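Long-range contacts in HTH-type transcriptional repressor NemR (Escherichia coli, PDB 4YZE), which represses transcription of the nemRA-gloA operon by binding the NemR box and responds to electrophiles and reactive chlorine species: residues G171-A176 and E183-A188; A90-T95 and Q163-L168; D10-L15 and H49-K54; F57-L62 and E122-A127. The protein carries 5 engineered substitutions. All coordinates share one frame; numbering follows the deposited sequence.

Interaction 1 (G171-A176 and E183-A188); sequences GANLQA and EPLENA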
# COMPACT_ATOMS: atom_id res chain seq x y z
N GLY A 171 1.00 -3.04 -2.94
CA GLY A 171 1.34 -1.75 -3.53
C GLY A 171 0.57 -1.51 -4.82
O GLY A 171 0.18 -0.38 -5.16
N ALA A 172 0.31 -2.59 -5.55
CA ALA A 172 -0.36 -2.42 -6.83
C ALA A 172 -1.80 -2.05 -6.60
O ALA A 172 -2.37 -1.24 -7.34
CB ALA A 172 -0.26 -3.71 -7.70
N ASN A 173 -2.41 -2.68 -5.59
CA ASN A 173 -3.77 -2.34 -5.17
C ASN A 173 -3.90 -0.89 -4.73
O ASN A 173 -4.85 -0.19 -5.10
CB ASN A 173 -4.26 -3.29 -4.06
CG ASN A 173 -4.91 -4.55 -4.63
OD1 ASN A 173 -5.98 -4.47 -5.26
ND2 ASN A 173 -4.27 -5.71 -4.45
N LEU A 174 -2.93 -0.44 -3.95
CA LEU A 174 -2.92 0.91 -3.44
C LEU A 174 -2.91 1.85 -4.62
O LEU A 174 -3.74 2.76 -4.74
CB LEU A 174 -1.65 1.15 -2.61
CG LEU A 174 -1.84 1.38 -1.11
CD1 LEU A 174 -0.59 1.97 -0.49
CD2 LEU A 174 -3.01 2.28 -0.89
N GLN A 175 -1.97 1.59 -5.51
CA GLN A 175 -1.81 2.40 -6.70
C GLN A 175 -3.00 2.32 -7.64
O GLN A 175 -3.32 3.30 -8.30
CB GLN A 175 -0.56 1.92 -7.43
CG GLN A 175 -0.08 2.89 -8.45
CD GLN A 175 1.32 2.58 -8.87
OE1 GLN A 175 1.97 1.69 -8.32
NE2 GLN A 175 1.81 3.31 -9.86
N ALA A 176 -3.62 1.14 -7.75
CA ALA A 176 -4.80 1.02 -8.63
C ALA A 176 -5.90 1.92 -8.06
O ALA A 176 -6.60 2.61 -8.78
CB ALA A 176 -5.28 -0.42 -8.70
N GLU A 183 -4.41 -0.82 -14.39
CA GLU A 183 -3.08 -1.01 -14.99
C GLU A 183 -2.01 -1.50 -13.98
O GLU A 183 -1.24 -2.39 -14.31
CB GLU A 183 -2.62 0.25 -15.73
CG GLU A 183 -1.43 0.05 -16.66
CD GLU A 183 -0.11 0.03 -15.91
OE1 GLU A 183 -0.04 0.64 -14.81
OE2 GLU A 183 0.86 -0.60 -16.41
N PRO A 184 -1.98 -0.95 -12.76
CA PRO A 184 -0.99 -1.49 -11.82
C PRO A 184 -1.20 -2.97 -11.52
O PRO A 184 -0.20 -3.68 -11.32
CB PRO A 184 -1.25 -0.67 -10.54
CG PRO A 184 -1.80 0.68 -11.04
CD PRO A 184 -2.63 0.29 -12.25
N LEU A 185 -2.45 -3.42 -11.48
CA LEU A 185 -2.74 -4.85 -11.23
C LEU A 185 -2.35 -5.71 -12.46
O LEU A 185 -1.73 -6.75 -12.30
CB LEU A 185 -4.20 -5.08 -10.83
CG LEU A 185 -4.60 -4.27 -9.57
CD1 LEU A 185 -6.13 -4.21 -9.33
CD2 LEU A 185 -3.90 -4.85 -8.37
N GLU A 186 -2.71 -5.27 -13.67
CA GLU A 186 -2.37 -6.03 -14.88
C GLU A 186 -0.86 -6.04 -14.97
O GLU A 186 -0.26 -7.04 -15.34
CB GLU A 186 -2.98 -5.44 -16.17
CG GLU A 186 -4.49 -5.38 -16.16
CD GLU A 186 -5.07 -4.64 -17.38
OE1 GLU A 186 -4.50 -3.61 -17.80
OE2 GLU A 186 -6.11 -5.10 -17.91
N ASN A 187 -0.23 -4.93 -14.62
CA ASN A 187 1.22 -4.90 -14.75
C ASN A 187 1.87 -5.82 -13.73
O ASN A 187 2.86 -6.49 -14.04
CB ASN A 187 1.76 -3.47 -14.65
CG ASN A 187 3.26 -3.42 -14.86
OD1 ASN A 187 3.77 -3.84 -15.90
ND2 ASN A 187 3.98 -2.91 -13.87
N ALA A 188 1.31 -5.89 -12.52
CA ALA A 188 1.83 -6.81 -11.51
C ALA A 188 1.69 -8.26 -11.98
O ALA A 188 2.62 -9.04 -11.83
CB ALA A 188 1.17 -6.61 -10.13
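Pro-184, Leu-185 and Ala-172 carry this contact, a helical hairpin in the C-terminal domain of a TetR-family repressor, where helix 158-179 turns back into helix 183-195. The two short segments run nearly antiparallel, at 154°, and their axes come within 8.2 Å. Small residues on 171-176 make that spacing possible: Ala-172 CB lies 4.0 Å from Ala-188 CB. The pyrrolidine ring of Pro-184, in the first turn of its helix, rests on the opposing backbone, with CB 3.4 Å from Ala-172 O. That oxygen accepts the helical bond from Ala-176 N, and the proline CB, a carbon, adds van der Waals contact to it. Farther round the ring, Pro-184 CG meets the aliphatic part of Gln-175, at 3.8 Å from its CG. Leu-185 leaves its helix obliquely, but CG stands anti to the carbonyl carbon (chi1 -57°), and the branched end beyond it reaches the partner. There the two methyls divide the work: CD1 sits 3.9 Å from Ala-176 CB, while CD2 meets the amide end of Asn-173 and the methyl of Ala-172. An alanine in place of Leu-185 would probably open a gap beside Ala-176 and deprive the Asn-173 amide of the CD2 methyl packed against it. Thr-95, Leu-96 and Phe-99 of the same chain also pack on this leucine. The Asn-173 side chain, whose ND2 is hydrogen-bonded to Trp-169 O, lies about 5 Å from that of Cys-108, which is central to the response to reactive chlorine species. The Asn-173 and Leu-185 side chains cross at about a right angle, OD1 lying 3.8 Å from Leu-185 CD2.

Interaction 2 (A90-T95 and Q163-L168); sequences AYYQQT and QVLYAL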
# COMPACT_ATOMS: atom_id res chain seq x y z
N ALA A 90 -3.43 -17.16 -10.50
CA ALA A 90 -4.85 -16.95 -10.29
C ALA A 90 -5.10 -15.98 -9.12
O ALA A 90 -6.08 -15.23 -9.12
CB ALA A 90 -5.55 -18.29 -10.06
N TYR A 91 -4.19 -15.99 -8.15
CA TYR A 91 -4.21 -15.07 -7.03
C TYR A 91 -4.19 -13.65 -7.56
O TYR A 91 -5.00 -12.82 -7.15
CB TYR A 91 -3.01 -15.33 -6.13
CG TYR A 91 -2.71 -14.32 -5.03
CD1 TYR A 91 -3.57 -14.15 -3.94
CD2 TYR A 91 -1.52 -13.60 -5.04
CE1 TYR A 91 -3.26 -13.25 -2.92
CE2 TYR A 91 -1.20 -12.70 -4.04
CZ TYR A 91 -2.07 -12.53 -2.97
OH TYR A 91 -1.73 -11.62 -1.97
N TYR A 92 -3.30 -13.36 -8.50
CA TYR A 92 -3.32 -12.03 -9.08
C TYR A 92 -4.50 -11.81 -10.03
O TYR A 92 -5.01 -10.69 -10.13
CB TYR A 92 -2.00 -11.71 -9.77
CG TYR A 92 -0.86 -11.52 -8.83
CD1 TYR A 92 -0.57 -10.26 -8.29
CD2 TYR A 92 -0.05 -12.58 -8.48
CE1 TYR A 92 0.50 -10.09 -7.41
CE2 TYR A 92 1.01 -12.42 -7.60
CZ TYR A 92 1.29 -11.17 -7.08
OH TYR A 92 2.35 -11.03 -6.22
N GLN A 93 -4.92 -12.86 -10.74
CA GLN A 93 -6.02 -12.69 -11.70
C GLN A 93 -7.34 -12.43 -10.96
O GLN A 93 -8.14 -11.61 -11.39
CB GLN A 93 -6.13 -13.91 -12.63
CG GLN A 93 -7.25 -13.83 -13.66
CD GLN A 93 -7.07 -12.72 -14.68
OE1 GLN A 93 -7.93 -11.84 -14.81
NE2 GLN A 93 -5.96 -12.75 -15.41
N GLN A 94 -7.54 -13.12 -9.84
CA GLN A 94 -8.71 -12.89 -8.99
C GLN A 94 -8.72 -11.46 -8.43
O GLN A 94 -9.77 -10.82 -8.35
CB GLN A 94 -8.72 -13.88 -7.83
CG GLN A 94 -10.02 -14.66 -7.67
CD GLN A 94 -9.83 -16.15 -7.96
OE1 GLN A 94 -9.24 -16.53 -8.97
NE2 GLN A 94 -10.33 -17.00 -7.06
N THR A 95 -7.55 -10.98 -8.02
CA THR A 95 -7.41 -9.62 -7.53
C THR A 95 -7.86 -8.66 -8.62
O THR A 95 -8.61 -7.72 -8.34
CB THR A 95 -5.96 -9.31 -7.16
OG1 THR A 95 -5.52 -10.22 -6.14
CG2 THR A 95 -5.84 -7.89 -6.66
N GLN A 163 7.04 -12.90 0.20
CA GLN A 163 6.85 -11.61 0.84
C GLN A 163 6.84 -10.50 -0.20
O GLN A 163 6.07 -9.53 -0.11
CB GLN A 163 7.94 -11.38 1.89
CG GLN A 163 7.76 -12.28 3.09
CD GLN A 163 8.92 -12.25 4.07
OE1 GLN A 163 8.82 -12.82 5.16
NE2 GLN A 163 10.01 -11.59 3.70
N VAL A 164 7.70 -10.65 -1.19
CA VAL A 164 7.74 -9.74 -2.32
C VAL A 164 6.42 -9.78 -3.07
O VAL A 164 5.92 -8.75 -3.46
CB VAL A 164 8.89 -10.11 -3.29
CG1 VAL A 164 8.72 -9.43 -4.67
CG2 VAL A 164 10.22 -9.76 -2.66
N LEU A 165 5.88 -10.98 -3.29
CA LEU A 165 4.61 -11.13 -4.01
C LEU A 165 3.49 -10.42 -3.25
O LEU A 165 2.61 -9.77 -3.85
CB LEU A 165 4.25 -12.60 -4.18
CG LEU A 165 5.05 -13.48 -5.15
CD1 LEU A 165 4.53 -14.90 -5.11
CD2 LEU A 165 4.98 -12.96 -6.59
N TYR A 166 3.52 -10.54 -1.93
CA TYR A 166 2.50 -9.89 -1.11
C TYR A 166 2.70 -8.39 -1.14
O TYR A 166 1.76 -7.63 -1.33
CB TYR A 166 2.52 -10.44 0.32
CG TYR A 166 1.45 -9.81 1.19
CD1 TYR A 166 0.12 -10.16 1.04
CD2 TYR A 166 1.77 -8.84 2.12
CE1 TYR A 166 -0.87 -9.59 1.82
CE2 TYR A 166 0.78 -8.25 2.92
CZ TYR A 166 -0.54 -8.63 2.76
OH TYR A 166 -1.53 -8.05 3.52
N ALA A 167 3.95 -7.94 -0.97
CA ALA A 167 4.22 -6.50 -1.00
C ALA A 167 3.79 -5.95 -2.35
O ALA A 167 3.19 -4.88 -2.44
CB ALA A 167 5.67 -6.23 -0.77
N LEU A 168 4.06 -6.71 -3.41
CA LEU A 168 3.70 -6.26 -4.77
C LEU A 168 2.19 -6.10 -4.94
O LEU A 168 1.70 -5.10 -5.50
CB LEU A 168 4.24 -7.25 -5.80
CG LEU A 168 4.59 -6.88 -7.24
CD1 LEU A 168 4.31 -8.05 -8.19
CD2 LEU A 168 3.92 -5.64 -7.74
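Within the C-terminal helical domain, a tyrosine side chain spans two nearly parallel helices: Tyr-92 OH donates to Leu-165 O over 2.7 Å. The bond comes in well to the side of the carbonyl, with a C=O...O angle of 104°, and the donor is tilted 30° from the carbonyl plane. CG of Tyr-92 is anti to the carbonyl carbon, and the phenol reaches the partner helix with its hydroxyl foremost. Around that oxygen the side chain of Leu-165 closes in, CB at 3.2 Å from Tyr-92 OH, while Leu-168 CD1 is a looser neighbour at 4.1 Å. The short segments of helices 84-97 and 158-179 are inclined by just 9°, but their axes stay 12.1 Å apart, too far for backbones to pack; long aromatic side chains bridge the difference in this all-helical TetR-type core. A phenylalanine in place of Tyr-92 would probably leave Leu-165 O without this side-chain donor and loosen the link between the two helices. Leu-189 and Val-192 of helix 183-195 pack against the Tyr-92 ring as well. Its neighbour Tyr-91 lays CD2 over one face of that ring, 3.7 Å above the plane and toward the rim. Tyr-91 stacks with Trp-169 and sends its own hydroxyl to the edge of the Tyr-166 ring, where OH lies 3.8 Å from CD1.

Interaction 3 (D10-L15 and H49-K54); sequences DTREHL and HYFRSK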
# COMPACT_ATOMS: atom_id res chain seq x y z
N ASP A 10 -26.09 -15.67 15.57
CA ASP A 10 -26.41 -15.07 14.28
C ASP A 10 -26.33 -13.55 14.40
O ASP A 10 -25.98 -12.85 13.45
CB ASP A 10 -27.81 -15.49 13.82
CG ASP A 10 -28.07 -16.99 13.99
OD1 ASP A 10 -28.46 -17.40 15.11
OD2 ASP A 10 -27.91 -17.75 13.01
N THR A 11 -26.67 -13.05 15.59
CA THR A 11 -26.56 -11.63 15.92
C THR A 11 -25.10 -11.20 15.90
O THR A 11 -24.73 -10.18 15.29
CB THR A 11 -27.13 -11.34 17.31
OG1 THR A 11 -28.47 -11.85 17.41
CG2 THR A 11 -27.13 -9.84 17.60
N ARG A 12 -24.26 -11.98 16.57
CA ARG A 12 -22.83 -11.74 16.61
C ARG A 12 -22.22 -11.60 15.21
O ARG A 12 -21.51 -10.63 14.95
CB ARG A 12 -22.13 -12.87 17.37
CG ARG A 12 -20.88 -12.43 18.09
CD ARG A 12 -20.17 -13.60 18.74
NE ARG A 12 -18.82 -13.24 19.16
CZ ARG A 12 -17.77 -13.26 18.35
NH1 ARG A 12 -17.91 -13.61 17.08
NH2 ARG A 12 -16.57 -12.92 18.81
N GLU A 13 -22.51 -12.54 14.32
CA GLU A 13 -22.01 -12.46 12.94
C GLU A 13 -22.58 -11.23 12.24
O GLU A 13 -21.89 -10.57 11.45
CB GLU A 13 -22.36 -13.72 12.15
CG GLU A 13 -21.52 -14.94 12.48
CD GLU A 13 -20.07 -14.82 12.02
OE1 GLU A 13 -19.85 -14.44 10.84
OE2 GLU A 13 -19.16 -15.11 12.82
N HIS A 14 -23.84 -10.92 12.53
CA HIS A 14 -24.48 -9.76 11.91
C HIS A 14 -23.74 -8.47 12.24
O HIS A 14 -23.47 -7.68 11.34
CB HIS A 14 -25.94 -9.65 12.31
CG HIS A 14 -26.68 -8.58 11.58
ND1 HIS A 14 -26.54 -8.37 10.22
CD2 HIS A 14 -27.54 -7.63 12.01
CE1 HIS A 14 -27.29 -7.36 9.85
NE2 HIS A 14 -27.92 -6.89 10.92
N LEU A 15 -23.41 -8.27 13.52
CA LEU A 15 -22.64 -7.10 13.93
C LEU A 15 -21.26 -7.07 13.23
O LEU A 15 -20.84 -6.03 12.70
CB LEU A 15 -22.45 -7.09 15.45
CG LEU A 15 -23.64 -6.68 16.32
CD1 LEU A 15 -23.39 -7.02 17.77
CD2 LEU A 15 -23.96 -5.20 16.17
N HIS A 49 -23.17 -6.85 25.26
CA HIS A 49 -23.24 -8.24 25.69
C HIS A 49 -22.23 -9.12 24.93
O HIS A 49 -21.69 -10.10 25.47
CB HIS A 49 -24.67 -8.79 25.51
CG HIS A 49 -24.77 -10.28 25.63
ND1 HIS A 49 -25.07 -11.09 24.55
CD2 HIS A 49 -24.62 -11.10 26.69
CE1 HIS A 49 -25.09 -12.35 24.95
NE2 HIS A 49 -24.82 -12.38 26.24
N TYR A 50 -21.97 -8.78 23.67
CA TYR A 50 -21.06 -9.58 22.84
C TYR A 50 -19.64 -9.06 22.89
O TYR A 50 -18.68 -9.83 22.86
CB TYR A 50 -21.55 -9.62 21.40
CG TYR A 50 -22.85 -10.37 21.24
CD1 TYR A 50 -22.96 -11.70 21.62
CD2 TYR A 50 -23.97 -9.75 20.71
CE1 TYR A 50 -24.15 -12.39 21.48
CE2 TYR A 50 -25.16 -10.43 20.56
CZ TYR A 50 -25.24 -11.75 20.96
OH TYR A 50 -26.42 -12.44 20.82
N PHE A 51 -19.50 -7.74 22.95
CA PHE A 51 -18.19 -7.13 22.83
C PHE A 51 -18.00 -6.10 23.92
O PHE A 51 -18.87 -5.26 24.15
CB PHE A 51 -18.04 -6.48 21.45
CG PHE A 51 -18.28 -7.44 20.31
CD1 PHE A 51 -17.30 -8.34 19.92
CD2 PHE A 51 -19.49 -7.44 19.64
CE1 PHE A 51 -17.51 -9.22 18.88
CE2 PHE A 51 -19.72 -8.32 18.59
CZ PHE A 51 -18.73 -9.21 18.22
N ARG A 52 -16.86 -6.19 24.60
CA ARG A 52 -16.50 -5.27 25.67
C ARG A 52 -16.49 -3.82 25.19
O ARG A 52 -16.90 -2.91 25.92
CB ARG A 52 -15.13 -5.64 26.25
CG ARG A 52 -14.18 -4.46 26.47
CD ARG A 52 -12.85 -4.91 27.07
NE ARG A 52 -12.23 -5.96 26.28
CZ ARG A 52 -11.22 -5.78 25.43
NH1 ARG A 52 -10.71 -4.57 25.24
NH2 ARG A 52 -10.73 -6.81 24.76
N SER A 53 -16.05 -3.62 23.95
CA SER A 53 -15.89 -2.28 23.42
C SER A 53 -15.75 -2.27 21.90
O SER A 53 -15.73 -3.33 21.26
CB SER A 53 -14.65 -1.63 24.01
OG SER A 53 -13.48 -2.32 23.59
N LYS A 54 -15.63 -1.07 21.34
CA LYS A 54 -15.44 -0.93 19.91
C LYS A 54 -14.13 -1.58 19.51
O LYS A 54 -14.04 -2.23 18.46
CB LYS A 54 -15.43 0.55 19.50
CG LYS A 54 -15.21 0.73 18.00
CD LYS A 54 -14.91 2.17 17.63
CE LYS A 54 -14.83 2.30 16.12
NZ LYS A 54 -14.24 3.59 15.65
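Tyr-50 and Phe-51 present neighbouring aromatic rings to the side chains of Thr-11, Arg-12 and Leu-15, and the contact across these segments is made by packing alone. The aliphatic part centres on Tyr-50. Thr-11 turns its methyl to the ring, CG2 lying 3.6 Å from Tyr-50 CE2, and the phenol hydroxyl passes close to Thr-11 CB. CB of Arg-12 lies over one face of the same ring. Leu-15 wedges its CD1 between the two aromatics: it lies 4.1 Å from Tyr-50 CD2 and 4.0 Å from Phe-51 CE2, reaching the phenylalanine ring at its edge, in plane. These residues join the start of the first helix, 10-26, to the end of helix 44-50, which closes the predicted helix-turn-helix unit of the TetR-type DNA-binding domain. Phe-51 is the first residue after that helix to leave helical backbone angles. Its ring packs against Arg-12 and Leu-15, and also makes an edge-to-face contact with Phe-57 of the next helix. The contact with the charged group is of another kind. The Arg-12 chain is extended from CG to NE (chi2 -176°), and the guanidinium takes Phe-51 CE1 over one of its faces, 3.7 Å above the plane and toward the rim. The planes are inclined by 42°, so this is not a parallel stack; NH2 lies 3.8 Å from Phe-51 CE1. Farther back along the arginine, the methylene CG rests 3.9 Å from Phe-51 CZ, and Ala-60 of helix 54-79 also touches this side chain.

Interaction 4 (F57-L62 and E122-A127); sequences FGVAML and EDMRSA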
# COMPACT_ATOMS: atom_id res chain seq x y z
N PHE A 57 -14.45 -5.36 19.42
CA PHE A 57 -15.20 -5.66 18.22
C PHE A 57 -14.33 -5.67 16.95
O PHE A 57 -14.46 -6.57 16.10
CB PHE A 57 -16.31 -4.63 18.08
CG PHE A 57 -17.03 -4.72 16.79
CD1 PHE A 57 -18.05 -5.65 16.62
CD2 PHE A 57 -16.70 -3.89 15.74
CE1 PHE A 57 -18.73 -5.74 15.43
CE2 PHE A 57 -17.37 -3.97 14.54
CZ PHE A 57 -18.39 -4.90 14.38
N GLY A 58 -13.47 -4.66 16.82
CA GLY A 58 -12.55 -4.59 15.70
C GLY A 58 -11.64 -5.80 15.58
O GLY A 58 -11.40 -6.29 14.48
N VAL A 59 -11.11 -6.27 16.71
CA VAL A 59 -10.25 -7.45 16.71
C VAL A 59 -11.02 -8.66 16.20
O VAL A 59 -10.55 -9.38 15.31
CB VAL A 59 -9.69 -7.77 18.10
CG1 VAL A 59 -8.67 -8.92 18.00
CG2 VAL A 59 -9.03 -6.55 18.70
N ALA A 60 -12.21 -8.88 16.77
CA ALA A 60 -13.09 -9.96 16.33
C ALA A 60 -13.44 -9.81 14.85
O ALA A 60 -13.45 -10.81 14.10
CB ALA A 60 -14.35 -9.99 17.19
N MET A 61 -13.73 -8.58 14.43
CA MET A 61 -14.03 -8.30 13.03
C MET A 61 -12.87 -8.72 12.13
O MET A 61 -13.06 -9.44 11.15
CB MET A 61 -14.30 -6.81 12.83
CG MET A 61 -14.56 -6.40 11.37
SD MET A 61 -14.82 -4.61 11.19
CE MET A 61 -13.11 -4.03 11.29
N LEU A 62 -11.66 -8.27 12.47
CA LEU A 62 -10.51 -8.57 11.64
C LEU A 62 -10.26 -10.07 11.62
O LEU A 62 -10.00 -10.64 10.56
CB LEU A 62 -9.26 -7.83 12.14
CG LEU A 62 -9.21 -6.33 11.86
CD1 LEU A 62 -7.92 -5.73 12.41
CD2 LEU A 62 -9.30 -6.09 10.38
N GLU A 122 -2.88 -2.05 19.66
CA GLU A 122 -1.91 -3.08 19.33
C GLU A 122 -2.66 -4.35 18.97
O GLU A 122 -2.26 -5.06 18.05
CB GLU A 122 -0.92 -3.31 20.48
CG GLU A 122 -0.12 -4.63 20.38
CD GLU A 122 0.66 -4.81 19.06
OE1 GLU A 122 1.03 -3.82 18.39
OE2 GLU A 122 0.91 -5.98 18.68
N ASP A 123 -3.77 -4.61 19.67
CA ASP A 123 -4.55 -5.81 19.39
C ASP A 123 -5.00 -5.85 17.92
O ASP A 123 -4.92 -6.90 17.28
CB ASP A 123 -5.71 -5.96 20.37
CG ASP A 123 -5.28 -5.71 21.80
OD1 ASP A 123 -4.31 -4.94 21.95
OD2 ASP A 123 -5.86 -6.27 22.76
N MET A 124 -5.42 -4.70 17.38
CA MET A 124 -5.85 -4.65 15.98
C MET A 124 -4.69 -4.67 14.97
O MET A 124 -4.76 -5.38 13.97
CB MET A 124 -6.78 -3.47 15.71
CG MET A 124 -8.16 -3.61 16.35
SD MET A 124 -9.31 -2.36 15.74
CE MET A 124 -9.50 -2.95 14.04
N ARG A 125 -3.65 -3.87 15.21
CA ARG A 125 -2.47 -3.91 14.35
C ARG A 125 -1.92 -5.34 14.30
O ARG A 125 -1.52 -5.82 13.23
CB ARG A 125 -1.39 -2.95 14.86
CG ARG A 125 -0.08 -3.00 14.09
CD ARG A 125 1.11 -2.73 15.01
NE ARG A 125 1.36 -3.83 15.94
CZ ARG A 125 2.04 -4.94 15.63
NH1 ARG A 125 2.53 -5.10 14.40
NH2 ARG A 125 2.23 -5.89 16.55
N SER A 126 -1.94 -6.01 15.44
CA SER A 126 -1.44 -7.38 15.54
C SER A 126 -2.33 -8.36 14.78
O SER A 126 -1.84 -9.29 14.15
CB SER A 126 -1.28 -7.77 17.01
OG SER A 126 -1.05 -9.16 17.17
N ALA A 127 -3.64 -8.14 14.84
CA ALA A 127 -4.56 -8.94 14.03
C ALA A 127 -4.25 -8.80 12.54
O ALA A 127 -4.36 -9.77 11.79
CB ALA A 127 -6.00 -8.53 14.30
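Met-124 CG stands anti to the carbonyl carbon (chi1 -70°), and the bend at chi3 (69°) swings its CE toward Leu-62 and Gly-58. Leu-62 has the same first torsion, with CG anti to its own carbonyl carbon, and its CD1 methyl lies 3.6 Å from Met-124 CE where the two side chains cross at about a right angle. That one methyl meets three atoms of two residues: it also lies 3.5 Å from Met-124 O and 3.9 Å from Ala-127 CB. Gly-58 lets the thioether lie directly on the backbone, its CA 3.8 Å from Met-124 CE and 3.9 Å from Met-124 SD. A CB at this position would point at the sulfur and come too close to it. The two segments run almost parallel, 7° apart, with axes 9.0 Å from each other. One lies on helix 54-79, which leads out of the DNA-binding domain of this TetR-family repressor, and the other opens helix 122-148 of the C-terminal domain, so the packing joins the two domains within one chain. Leu-109 and Leu-113 of helix 109-114 also touch Leu-62, and Phe-28 packs on Met-124. Toward the more exposed margin, Val-59 turns CG2 to two residues of the partner helix. It touches the methylene of Asp-123, CB, at 3.8 Å, and sits a similar distance from Met-124 CG. The contact with the acidic residue is thus through carbon, the Val-59 and Asp-123 side chains crossing obliquely.

In the fold
Interactions 1 and 2 share helix 158-179 and touch each other, Leu-185 and Asn-173 packing on Thr-95; both are buried in the C-terminal domain and within reach of the second subunit. Interactions 3 and 4 form a second pair on the opposite side of the chain's centre, in touch through Phe-51 with Phe-57 and Ala-60, while the centres of interactions 1 and 3 lie about 35 Å apart. Interaction 3, in the DNA-binding domain, is only partly buried and sets an arginine among aromatics. Interaction 4 is a mostly buried, apolar junction between domains. Close aliphatic packing joins the helices of interaction 1, whereas interaction 2 spans widely spaced helices with a tyrosine hydrogen bond.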